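Local coordinates for protein FACT complex subunit SPT16 (PDB 6A8M) that probably acts within the FACT complex as a histone chaperone subunit that destabilizes and restores nucleosomes during transcription, and takes part in DNA replication and repair, at residues 299-304 / 416-421; 256-261 / 288-293; 376-381 / 393-398. All blocks are in the same frame, centred on the assembly; numbering follows the deposited sequence.

Contact 1 of 3, residues 299-304 / 416-421; sequences CSNISR and QLADTV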
loop_
_atom_site.group_PDB
_atom_site.type_symbol
_atom_site.label_atom_id
_atom_site.label_comp_id
_atom_site.label_asym_id
_atom_site.label_seq_id
_atom_site.Cartn_x
_atom_site.Cartn_y
_atom_site.Cartn_z
ATOM N N CYS A 299 0.089 -2.464 4.412
ATOM C CA CYS A 299 0.145 -1.045 4.750
ATOM C C CYS A 299 -1.109 -0.549 5.456
ATOM O O CYS A 299 -2.232 -0.967 5.153
ATOM C CB CYS A 299 0.324 -0.201 3.497
ATOM S SG CYS A 299 1.833 -0.564 2.586
ATOM N N SER A 300 -0.901 0.413 6.357
ATOM C CA SER A 300 -1.954 1.212 6.976
ATOM C C SER A 300 -1.506 2.672 6.960
ATOM O O SER A 300 -0.350 2.998 6.650
ATOM C CB SER A 300 -2.269 0.754 8.411
ATOM O OG SER A 300 -1.110 0.852 9.229
ATOM N N ASN A 301 -2.443 3.560 7.282
ATOM C CA ASN A 301 -2.192 4.994 7.198
ATOM C C ASN A 301 -3.057 5.686 8.235
ATOM O O ASN A 301 -4.195 5.268 8.466
ATOM C CB ASN A 301 -2.519 5.559 5.801
ATOM C CG ASN A 301 -2.041 6.973 5.643
ATOM O OD1 ASN A 301 -0.875 7.242 5.910
ATOM N ND2 ASN A 301 -2.943 7.897 5.262
ATOM N N ILE A 302 -2.514 6.736 8.856
ATOM C CA ILE A 302 -3.283 7.592 9.759
ATOM C C ILE A 302 -2.757 9.009 9.600
ATOM O O ILE A 302 -1.546 9.217 9.514
ATOM C CB ILE A 302 -3.197 7.136 11.232
ATOM C CG1 ILE A 302 -4.157 7.970 12.109
ATOM C CG2 ILE A 302 -1.736 7.144 11.771
ATOM C CD1 ILE A 302 -4.297 7.443 13.562
ATOM N N SER A 303 -3.668 9.978 9.527
ATOM C CA SER A 303 -3.290 11.388 9.490
ATOM C C SER A 303 -4.145 12.127 10.498
ATOM O O SER A 303 -5.350 11.886 10.596
ATOM C CB SER A 303 -3.468 12.038 8.108
ATOM O OG SER A 303 -2.559 11.507 7.162
ATOM N N ARG A 304 -3.525 13.041 11.223
ATOM C CA ARG A 304 -4.246 13.840 12.207
ATOM C C ARG A 304 -3.858 15.293 12.012
ATOM O O ARG A 304 -2.773 15.609 11.495
ATOM C CB ARG A 304 -3.923 13.405 13.651
ATOM C CG ARG A 304 -4.385 11.986 13.959
ATOM C CD ARG A 304 -5.900 11.948 13.982
ATOM N NE ARG A 304 -6.491 10.672 14.397
ATOM C CZ ARG A 304 -6.975 9.784 13.529
ATOM N NH1 ARG A 304 -6.873 10.018 12.209
ATOM N NH2 ARG A 304 -7.562 8.670 13.967
ATOM N N GLN A 416 -6.062 18.091 7.655
ATOM C CA GLN A 416 -5.936 16.790 7.032
ATOM C C GLN A 416 -6.276 15.705 8.040
ATOM O O GLN A 416 -5.815 15.738 9.178
ATOM C CB GLN A 416 -4.524 16.589 6.468
ATOM C CG GLN A 416 -4.357 15.282 5.743
ATOM C CD GLN A 416 -3.079 15.246 4.956
ATOM O OE1 GLN A 416 -1.972 15.395 5.525
ATOM N NE2 GLN A 416 -3.208 15.090 3.646
ATOM N N LEU A 417 -7.059 14.724 7.598
ATOM C CA LEU A 417 -7.450 13.614 8.452
ATOM C C LEU A 417 -7.422 12.354 7.608
ATOM O O LEU A 417 -7.960 12.361 6.501
ATOM C CB LEU A 417 -8.865 13.846 8.999
ATOM C CG LEU A 417 -9.399 12.885 10.048
ATOM C CD1 LEU A 417 -8.598 13.042 11.347
ATOM C CD2 LEU A 417 -10.885 13.141 10.282
ATOM N N ALA A 418 -6.823 11.279 8.124
ATOM C CA ALA A 418 -6.835 10.007 7.406
ATOM C C ALA A 418 -6.987 8.855 8.384
ATOM O O ALA A 418 -6.460 8.894 9.494
ATOM C CB ALA A 418 -5.553 9.814 6.553
ATOM N N ASP A 419 -7.703 7.812 7.950
ATOM C CA ASP A 419 -7.842 6.592 8.724
ATOM C C ASP A 419 -7.880 5.404 7.780
ATOM O O ASP A 419 -8.247 5.530 6.607
ATOM C CB ASP A 419 -9.109 6.609 9.602
ATOM C CG ASP A 419 -8.912 7.427 10.864
ATOM O OD1 ASP A 419 -8.168 6.968 11.747
ATOM O OD2 ASP A 419 -9.480 8.532 10.962
ATOM N N THR A 420 -7.514 4.241 8.314
ATOM C CA THR A 420 -7.576 2.989 7.568
ATOM C C THR A 420 -8.921 2.317 7.828
ATOM O O THR A 420 -9.327 2.154 8.981
ATOM C CB THR A 420 -6.411 2.100 7.983
ATOM O OG1 THR A 420 -5.195 2.828 7.735
ATOM C CG2 THR A 420 -6.394 0.789 7.209
ATOM N N VAL A 421 -9.627 1.966 6.759
ATOM C CA VAL A 421 -10.994 1.459 6.860
ATOM C C VAL A 421 -11.095 0.140 6.106
ATOM O O VAL A 421 -10.750 0.072 4.921
ATOM C CB VAL A 421 -12.018 2.463 6.296
ATOM C CG1 VAL A 421 -13.444 1.894 6.433
ATOM C CG2 VAL A 421 -11.891 3.839 6.980
#

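Contact 2 of 3, residues 256-261 / 288-293; sequences WAYSPI and LASCGI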
loop_
_atom_site.group_PDB
_atom_site.type_symbol
_atom_site.label_atom_id
_atom_site.label_comp_id
_atom_site.label_asym_id
_atom_site.label_seq_id
_atom_site.Cartn_x
_atom_site.Cartn_y
_atom_site.Cartn_z
ATOM N N TRP A 256 8.096 0.948 8.443
ATOM C CA TRP A 256 7.337 2.089 7.946
ATOM C C TRP A 256 6.825 1.825 6.534
ATOM O O TRP A 256 7.521 1.229 5.710
ATOM C CB TRP A 256 8.204 3.351 7.921
ATOM C CG TRP A 256 8.515 3.901 9.265
ATOM C CD1 TRP A 256 9.727 3.893 9.901
ATOM C CD2 TRP A 256 7.597 4.545 10.158
ATOM N NE1 TRP A 256 9.620 4.505 11.123
ATOM C CE2 TRP A 256 8.323 4.900 11.314
ATOM C CE3 TRP A 256 6.235 4.850 10.097
ATOM C CZ2 TRP A 256 7.736 5.548 12.397
ATOM C CZ3 TRP A 256 5.651 5.486 11.177
ATOM C CH2 TRP A 256 6.401 5.842 12.307
ATOM N N ALA A 257 5.609 2.314 6.241
ATOM C CA ALA A 257 5.144 2.331 4.855
ATOM C C ALA A 257 5.735 3.491 4.065
ATOM O O ALA A 257 5.832 3.420 2.827
ATOM C CB ALA A 257 3.618 2.404 4.801
ATOM N N TYR A 258 6.104 4.558 4.762
ATOM C CA TYR A 258 6.713 5.758 4.201
ATOM C C TYR A 258 7.282 6.528 5.388
ATOM O O TYR A 258 6.956 6.250 6.545
ATOM C CB TYR A 258 5.696 6.610 3.399
ATOM C CG TYR A 258 4.530 7.107 4.213
ATOM C CD1 TYR A 258 3.381 6.328 4.384
ATOM C CD2 TYR A 258 4.571 8.356 4.828
ATOM C CE1 TYR A 258 2.321 6.792 5.150
ATOM C CE2 TYR A 258 3.518 8.827 5.580
ATOM C CZ TYR A 258 2.392 8.037 5.740
ATOM O OH TYR A 258 1.357 8.504 6.512
ATOM N N SER A 259 8.137 7.497 5.095
ATOM C CA SER A 259 8.691 8.330 6.154
ATOM C C SER A 259 7.598 9.229 6.725
ATOM O O SER A 259 6.874 9.872 5.960
ATOM C CB SER A 259 9.847 9.184 5.626
ATOM O OG SER A 259 11.021 8.407 5.419
ATOM N N PRO A 260 7.451 9.299 8.049
ATOM C CA PRO A 260 6.397 10.129 8.646
ATOM C C PRO A 260 6.479 11.574 8.176
ATOM O O PRO A 260 7.558 12.111 7.959
ATOM C CB PRO A 260 6.677 10.032 10.148
ATOM C CG PRO A 260 7.415 8.721 10.317
ATOM C CD PRO A 260 8.221 8.535 9.047
ATOM N N ILE A 261 5.311 12.199 8.034
ATOM C CA ILE A 261 5.191 13.533 7.469
ATOM C C ILE A 261 4.643 14.453 8.549
ATOM O O ILE A 261 3.566 14.189 9.102
ATOM C CB ILE A 261 4.262 13.559 6.246
ATOM C CG1 ILE A 261 4.784 12.632 5.135
ATOM C CG2 ILE A 261 4.103 15.000 5.742
ATOM C CD1 ILE A 261 3.763 12.350 4.022
ATOM N N LEU A 288 -0.069 19.412 10.745
ATOM C CA LEU A 288 -0.468 18.170 10.100
ATOM C C LEU A 288 0.557 17.081 10.371
ATOM O O LEU A 288 1.770 17.304 10.259
ATOM C CB LEU A 288 -0.605 18.354 8.589
ATOM C CG LEU A 288 -1.483 19.518 8.110
ATOM C CD1 LEU A 288 -1.623 19.424 6.595
ATOM C CD2 LEU A 288 -2.842 19.547 8.778
ATOM N N ALA A 289 0.065 15.887 10.681
ATOM C CA ALA A 289 0.942 14.747 10.889
ATOM C C ALA A 289 0.372 13.523 10.196
ATOM O O ALA A 289 -0.848 13.331 10.170
ATOM C CB ALA A 289 1.118 14.465 12.382
ATOM N N SER A 290 1.260 12.713 9.617
ATOM C CA SER A 290 0.856 11.486 8.934
ATOM C C SER A 290 1.877 10.396 9.211
ATOM O O SER A 290 3.081 10.623 9.079
ATOM C CB SER A 290 0.765 11.659 7.408
ATOM O OG SER A 290 -0.169 12.644 7.013
ATOM N N CYS A 291 1.402 9.199 9.512
ATOM C CA CYS A 291 2.359 8.118 9.512
ATOM C C CYS A 291 1.638 6.852 9.102
ATOM O O CYS A 291 0.412 6.745 9.197
ATOM C CB CYS A 291 3.071 7.977 10.859
ATOM S SG CYS A 291 2.041 7.483 12.195
ATOM N N GLY A 292 2.417 5.923 8.582
ATOM C CA GLY A 292 1.854 4.700 8.046
ATOM C C GLY A 292 2.824 3.566 8.235
ATOM O O GLY A 292 4.010 3.723 7.955
ATOM N N ILE A 293 2.318 2.416 8.661
ATOM C CA ILE A 293 3.120 1.275 9.076
ATOM C C ILE A 293 2.836 0.131 8.112
ATOM O O ILE A 293 1.786 0.089 7.469
ATOM C CB ILE A 293 2.767 0.896 10.529
ATOM C CG1 ILE A 293 3.384 1.921 11.492
ATOM C CG2 ILE A 293 3.165 -0.536 10.898
ATOM C CD1 ILE A 293 4.880 1.746 11.671
HETATM O O HOH W 1 4.928 7.177 8.021
HETATM O O HOH W 2 1.026 15.034 7.611
#

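Contact 3 of 3, residues 376-381 / 393-398; sequences SQFVLN and DCFNIS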
loop_
_atom_site.group_PDB
_atom_site.type_symbol
_atom_site.label_atom_id
_atom_site.label_comp_id
_atom_site.label_asym_id
_atom_site.label_seq_id
_atom_site.Cartn_x
_atom_site.Cartn_y
_atom_site.Cartn_z
ATOM N N SER A 376 -2.894 3.184 -7.419
ATOM C CA SER A 376 -3.253 4.249 -8.343
ATOM C C SER A 376 -4.359 3.860 -9.301
ATOM O O SER A 376 -4.912 4.739 -9.964
ATOM C CB SER A 376 -2.024 4.670 -9.135
ATOM O OG SER A 376 -1.050 5.163 -8.232
ATOM N N GLN A 377 -4.664 2.569 -9.407
ATOM C CA GLN A 377 -5.791 2.078 -10.180
ATOM C C GLN A 377 -7.109 2.204 -9.437
ATOM O O GLN A 377 -8.150 1.890 -10.009
ATOM C CB GLN A 377 -5.582 0.602 -10.534
ATOM C CG GLN A 377 -4.272 0.290 -11.225
ATOM C CD GLN A 377 -4.197 0.930 -12.584
ATOM O OE1 GLN A 377 -5.169 0.908 -13.345
ATOM N NE2 GLN A 377 -3.049 1.516 -12.900
ATOM N N PHE A 378 -7.086 2.604 -8.172
ATOM C CA PHE A 378 -8.310 2.680 -7.370
ATOM C C PHE A 378 -8.160 3.869 -6.425
ATOM O O PHE A 378 -8.195 3.741 -5.210
ATOM C CB PHE A 378 -8.546 1.356 -6.642
ATOM C CG PHE A 378 -9.981 1.098 -6.231
ATOM C CD1 PHE A 378 -10.784 2.107 -5.707
ATOM C CD2 PHE A 378 -10.513 -0.178 -6.331
ATOM C CE1 PHE A 378 -12.111 1.855 -5.308
ATOM C CE2 PHE A 378 -11.830 -0.446 -5.955
ATOM C CZ PHE A 378 -12.639 0.563 -5.449
ATOM N N VAL A 379 -7.945 5.065 -7.010
ATOM C CA VAL A 379 -7.931 6.321 -6.270
ATOM C C VAL A 379 -9.358 6.835 -6.166
ATOM O O VAL A 379 -10.136 6.748 -7.128
ATOM C CB VAL A 379 -7.008 7.350 -6.950
ATOM C CG1 VAL A 379 -7.107 8.685 -6.276
ATOM C CG2 VAL A 379 -5.534 6.876 -6.884
ATOM N N LEU A 380 -9.710 7.386 -4.996
ATOM C CA LEU A 380 -11.075 7.845 -4.762
ATOM C C LEU A 380 -11.199 9.279 -5.263
ATOM O O LEU A 380 -11.174 10.243 -4.499
ATOM C CB LEU A 380 -11.433 7.712 -3.286
ATOM C CG LEU A 380 -11.303 6.290 -2.730
ATOM C CD1 LEU A 380 -11.624 6.251 -1.223
ATOM C CD2 LEU A 380 -12.220 5.337 -3.491
ATOM N N ASN A 381 -11.318 9.413 -6.590
ATOM C CA ASN A 381 -11.430 10.712 -7.237
ATOM C C ASN A 381 -12.595 10.689 -8.221
ATOM O O ASN A 381 -13.245 9.652 -8.428
ATOM C CB ASN A 381 -10.113 11.077 -7.930
ATOM C CG ASN A 381 -9.716 10.082 -9.009
ATOM O OD1 ASN A 381 -10.552 9.402 -9.601
ATOM N ND2 ASN A 381 -8.419 10.016 -9.293
ATOM N N ASP A 393 -12.407 -5.106 0.781
ATOM C CA ASP A 393 -11.476 -4.049 0.415
ATOM C C ASP A 393 -11.051 -3.268 1.648
ATOM O O ASP A 393 -11.831 -3.070 2.579
ATOM C CB ASP A 393 -12.110 -3.081 -0.582
ATOM C CG ASP A 393 -12.221 -3.663 -1.984
ATOM O OD1 ASP A 393 -11.693 -4.768 -2.225
ATOM O OD2 ASP A 393 -12.882 -3.010 -2.824
ATOM N N CYS A 394 -9.805 -2.799 1.631
ATOM C CA CYS A 394 -9.281 -1.938 2.677
ATOM C C CYS A 394 -8.893 -0.611 2.050
ATOM O O CYS A 394 -8.192 -0.593 1.033
ATOM C CB CYS A 394 -8.061 -2.575 3.343
ATOM S SG CYS A 394 -7.407 -1.626 4.736
ATOM N N PHE A 395 -9.325 0.492 2.662
ATOM C CA PHE A 395 -9.041 1.816 2.116
ATOM C C PHE A 395 -8.220 2.663 3.076
ATOM O O PHE A 395 -8.329 2.563 4.306
ATOM C CB PHE A 395 -10.344 2.578 1.773
ATOM C CG PHE A 395 -11.115 1.941 0.675
ATOM C CD1 PHE A 395 -10.880 2.303 -0.648
ATOM C CD2 PHE A 395 -12.020 0.931 0.958
ATOM C CE1 PHE A 395 -11.568 1.677 -1.675
ATOM C CE2 PHE A 395 -12.721 0.312 -0.061
ATOM C CZ PHE A 395 -12.478 0.684 -1.377
ATOM N N ASN A 396 -7.380 3.505 2.471
ATOM C CA ASN A 396 -6.842 4.706 3.100
ATOM C C ASN A 396 -7.816 5.832 2.772
ATOM O O ASN A 396 -7.863 6.297 1.635
ATOM C CB ASN A 396 -5.446 4.971 2.547
ATOM C CG ASN A 396 -4.871 6.293 2.988
ATOM O OD1 ASN A 396 -5.309 6.868 3.977
ATOM N ND2 ASN A 396 -3.856 6.762 2.262
ATOM N N ILE A 397 -8.641 6.229 3.740
ATOM C CA ILE A 397 -9.564 7.345 3.542
ATOM C C ILE A 397 -8.843 8.574 4.071
ATOM O O ILE A 397 -8.687 8.734 5.287
ATOM C CB ILE A 397 -10.901 7.111 4.265
ATOM C CG1 ILE A 397 -11.549 5.807 3.797
ATOM C CG2 ILE A 397 -11.848 8.287 4.066
ATOM C CD1 ILE A 397 -11.933 5.819 2.306
ATOM N N SER A 398 -8.373 9.428 3.153
ATOM C CA SER A 398 -7.487 10.534 3.504
ATOM C C SER A 398 -8.041 11.784 2.846
ATOM O O SER A 398 -8.196 11.828 1.619
ATOM C CB SER A 398 -6.054 10.267 3.024
ATOM O OG SER A 398 -5.259 11.446 3.140
#

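Contact 1 of 3, residues 299-304 / 416-421
R304 starts out pointing away from 416-421, its CG anti to the carbonyl carbon (chi1 -64°), but the bend at chi2 (-69°) swings CD round, and the guanidinium finishes against D419. The strands belong to the pita-bread fold of the M24 peptidase family, to which this domain of SPT16 is related, and here strand 298-308 of one sheet meets strand 412-424 of the other. They touch antiparallel in a single hydrogen-bonded pair, S303 with A418: S303 N donates to A418 O at 3.0 Å and A418 N returns the bond to S303 O at 2.9 Å. The pair is tight, with S303 CB and A418 CB just 3.4 Å apart.

R304 adds side-chain bonds beside this pair. Its NH2 gives D419 OD1 a salt bridge of 2.9 Å on the syn lone pair, while the planes of the guanidinium and carboxylate stand 61° apart. NH1 donates to S303 O at 2.9 Å and makes weak bonds to D419 OD2 and A418 O. S303 O is thus gripped from opposite faces of its plane by A418 N and R304 NH1. I302 CD1, from the same segment, sits over the centre of one guanidinium face. Beyond the two segments, Y434 O takes a further bond from NH2, and the D419 carboxylate is also held by T432, Q325 and K436, a surplus of donors that would probably favour its charged form. Farther along the two segments, T420 OG1 donates to N301 O at 2.7 Å, in the carbonyl plane and on a lone pair.

Contact 2 of 3, residues 256-261 / 288-293
The Y258 ring lies obliquely against the backbone of G292, with Y258 CE1 3.6 Å from G292 CA. One face of the ring carries a water, offset toward the rim, which donates to Y258 O and accepts from G292 N at 2.9 Å. The carbonyl oxygen of G292 accepts from A257 N at 2.7 Å and also lies in plane at the W256 edge, 3.3 Å from W256 CE3. The indole is clasped on opposite faces by I293 CD1, 3.7 Å above it, and by P260 CG. The two segments pair antiparallel in two short places, W256 with I293 and I261 with S290, with the register shifted by two between them, along strand 285-295 in one sheet of the pita-bread fold. The second pairing is doubly bonded: I261 N to S290 O at 2.9 Å, and S290 N to I261 O at 2.8 Å. Farther out, Y258 OH is hydrogen-bonded to N301 OD1; an alanine in place of the tyrosine would probably leave N301 OD1 without its hydroxyl mate and open a gap beside G292. W256 NE1 bonds to E223 O, while the F195 ring meets the indole edge-to-face.

Contact 3 of 3, residues 376-381 / 393-398
In the antiparallel sheet of the pita-bread fold, F378 and L380 of the outermost strand region reach past strand 364-368 to pack on F395 and I397 of strand 394-405. The two backbones stay well apart, the nearest CA atoms (L380 and I397) being 8.5 Å from each other, and the join is made by side chains. An inverse gamma turn centred on L380, closed by a weak bond from N381 N to V379 O, shapes the chain where this leucine projects.

F378 CB points toward 393-398, and CG lies anti to the backbone N (chi1 -157°). The aromatic pair is an offset edge-to-face stack: the edge of F395 is directed at the face of F378, the planes are 72° apart and the centroids 5.5 Å. The closest atoms are F378 CE1 and F395 CE1, 3.7 Å apart, and F378 CE1 itself lies near the plane of the F395 ring. L380 crosses F395 at about a right angle and brings both methyls against it, L380 CD1 lying 4.1 Å from F395 CD1 while L380 CD2 is near F395 CE1. L380 CD1 also meets I397 CD1 at 3.6 Å, so one methyl group touches both F395 and I397.

L368 and V365 of the intervening strand touch F378 and L380 respectively, and L423 of strand 412-424 packs on F395. The D393 carboxylate, whose OD2 accepts from E390 N, also approaches the F378 ring, its plane 85° from that of the ring and D393 OD2 4.2 Å from F378 CE2.

Overall arrangement
Contact 1 stands between the other two: its centre is about 9 Å from that of contact 2 and about 11 Å from that of contact 3. Contacts 2 and 3 do not touch, their nearest atoms being about 7 Å apart. N301 links all three: its OD1 probably bonds to Y258 OH at 2.6 Å, and its ND2 probably donates to N396 OD1 at 2.9 Å. Probable bonds also join S303 OG to S290 OG at 2.7 Å and F395 N to V421 O at 2.7 Å. Contacts 1 and 2 share neighbouring strands 298-308 and 285-295, contacts 1 and 3 neighbouring strands 412-424 and 394-405; contact 1 therefore joins the two sheets of the peptidase-like domain. Contact 3 is nested within the loop that contact 1 closes.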